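Local coordinates for Lmo2349 protein (Listeria monocytogenes, PDB 4GVO) that probably binds L-cystine or a related amino acid as the extracellular solute-binding component of an ABC transporter, at residues A[118-123]-A[143-148]. Sequence-based numbering, arbitrary orientation.
Sequences GKRVIT and NFEIAY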
# COMPACT_ATOMS: atom_id res chain seq x y z
N GLY A 118 -10.15 2.55 -25.03
CA GLY A 118 -9.57 3.72 -25.70
C GLY A 118 -8.99 4.79 -24.79
O GLY A 118 -8.61 5.83 -25.27
N LYS A 119 -8.98 4.53 -23.48
CA LYS A 119 -8.55 5.47 -22.48
C LYS A 119 -7.21 5.06 -21.88
O LYS A 119 -6.63 4.04 -22.23
CB LYS A 119 -9.62 5.64 -21.40
CG LYS A 119 -10.84 6.34 -22.02
CD LYS A 119 -11.89 6.70 -21.01
CE LYS A 119 -12.93 7.62 -21.64
NZ LYS A 119 -13.87 8.21 -20.66
N ARG A 120 -6.68 5.92 -21.03
CA ARG A 120 -5.35 5.76 -20.47
C ARG A 120 -5.42 5.79 -18.95
O ARG A 120 -5.96 6.74 -18.35
CB ARG A 120 -4.43 6.86 -20.98
CG ARG A 120 -3.00 6.84 -20.46
CD ARG A 120 -2.12 7.83 -21.22
NE ARG A 120 -0.73 7.88 -20.70
CZ ARG A 120 -0.36 8.62 -19.67
NH1 ARG A 120 -1.25 9.33 -19.00
NH2 ARG A 120 0.89 8.63 -19.23
N VAL A 121 -4.88 4.73 -18.32
CA VAL A 121 -4.91 4.57 -16.88
C VAL A 121 -3.48 4.72 -16.37
O VAL A 121 -2.54 4.19 -16.95
CB VAL A 121 -5.51 3.19 -16.50
CG1 VAL A 121 -5.55 3.01 -14.99
CG2 VAL A 121 -6.91 3.04 -17.11
N ILE A 122 -3.33 5.50 -15.33
CA ILE A 122 -2.04 5.75 -14.70
C ILE A 122 -1.98 5.01 -13.37
O ILE A 122 -2.96 4.97 -12.63
CB ILE A 122 -1.80 7.29 -14.52
CG1 ILE A 122 -0.30 7.61 -14.27
CG2 ILE A 122 -2.73 7.91 -13.46
CD1 ILE A 122 0.57 7.43 -15.49
N THR A 123 -0.86 4.39 -13.08
CA THR A 123 -0.72 3.59 -11.88
C THR A 123 0.73 3.59 -11.41
O THR A 123 1.56 4.27 -12.01
CB THR A 123 -1.26 2.17 -12.12
OG1 THR A 123 -1.35 1.50 -10.87
CG2 THR A 123 -0.48 1.36 -13.11
N ASN A 143 -7.59 -3.37 -24.65
CA ASN A 143 -8.36 -2.26 -25.18
C ASN A 143 -8.15 -0.92 -24.48
O ASN A 143 -8.79 0.06 -24.86
CB ASN A 143 -9.86 -2.61 -25.33
CG ASN A 143 -10.61 -2.65 -24.02
OD1 ASN A 143 -10.00 -2.74 -22.97
ND2 ASN A 143 -11.95 -2.68 -24.10
N PHE A 144 -7.28 -0.86 -23.46
CA PHE A 144 -6.87 0.37 -22.87
C PHE A 144 -5.37 0.41 -22.70
O PHE A 144 -4.68 -0.56 -22.97
CB PHE A 144 -7.67 0.74 -21.60
CG PHE A 144 -7.55 -0.20 -20.44
CD1 PHE A 144 -6.63 0.03 -19.47
CD2 PHE A 144 -8.44 -1.26 -20.29
CE1 PHE A 144 -6.54 -0.77 -18.36
CE2 PHE A 144 -8.36 -2.08 -19.17
CZ PHE A 144 -7.39 -1.83 -18.21
N GLU A 145 -4.86 1.57 -22.33
CA GLU A 145 -3.42 1.82 -22.11
C GLU A 145 -3.18 1.93 -20.63
O GLU A 145 -3.91 2.65 -19.97
CB GLU A 145 -2.98 3.12 -22.79
CG GLU A 145 -1.51 3.43 -22.54
CD GLU A 145 -1.05 4.74 -23.16
OE1 GLU A 145 -1.84 5.39 -23.87
OE2 GLU A 145 0.16 5.07 -22.97
N ILE A 146 -2.13 1.26 -20.13
CA ILE A 146 -1.67 1.39 -18.77
C ILE A 146 -0.29 2.06 -18.82
O ILE A 146 0.62 1.62 -19.54
CB ILE A 146 -1.56 0.04 -18.02
CG1 ILE A 146 -2.93 -0.64 -17.90
CG2 ILE A 146 -0.99 0.24 -16.63
CD1 ILE A 146 -2.91 -2.09 -17.43
N ALA A 147 -0.18 3.14 -18.07
CA ALA A 147 1.07 3.89 -17.94
C ALA A 147 1.42 4.03 -16.48
O ALA A 147 0.60 3.84 -15.59
CB ALA A 147 0.92 5.27 -18.56
N TYR A 148 2.68 4.35 -16.21
CA TYR A 148 3.17 4.44 -14.85
C TYR A 148 3.47 5.88 -14.48
O TYR A 148 4.06 6.62 -15.29
CB TYR A 148 4.38 3.52 -14.65
CG TYR A 148 4.00 2.07 -14.95
CD1 TYR A 148 3.01 1.45 -14.20
CD2 TYR A 148 4.60 1.35 -15.98
CE1 TYR A 148 2.60 0.16 -14.48
CE2 TYR A 148 4.19 0.05 -16.28
CZ TYR A 148 3.19 -0.54 -15.51
OH TYR A 148 2.78 -1.82 -15.78
O HOH W 1 1.59 6.80 -22.00
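V121 O takes two donors from the neighbouring strand: A147 N at 2.8 Å, in a nearly straight N-H···O bond (170°), and the weaker CA-H of I146. E145 O likewise accepts V121 N at 2.8 Å and the CA-H of R120; the next rung, T123 N to A147 O, is longer and bent (142°), with I122 CA-H at the same oxygen. This ladder is that of parallel strands, 120-123 beside 145-148, continued backwards by E145 N to K119 O and, beyond the strands, by G118 N to N143 O. Helix 128-139 links the two strands as a β-α-β unit in one lobe of the family 3 solute-binding fold; S127 and N128, at its head, line the ligand pocket. V121 and I146, on L133, and T123, on A130, face this helix. V121 CG2 meets the F144 ring obliquely at CD1 (3.8 Å), while T123 CG2 touches Y148 CE1 (3.6 Å) and I146 CG2 (3.7 Å). On the other face R120 runs out extended, CG anti to the backbone N (chi1 179°), beside the equally extended E145. Their R120 NE–E145 OE2 salt bridge is long (3.7 Å) and doubtful, E145 having a second conformer. A147 CB lies over one guanidinium face, 3.4 Å from R120 NH2; Q159 and the R164 carbonyl hold R120 NH1.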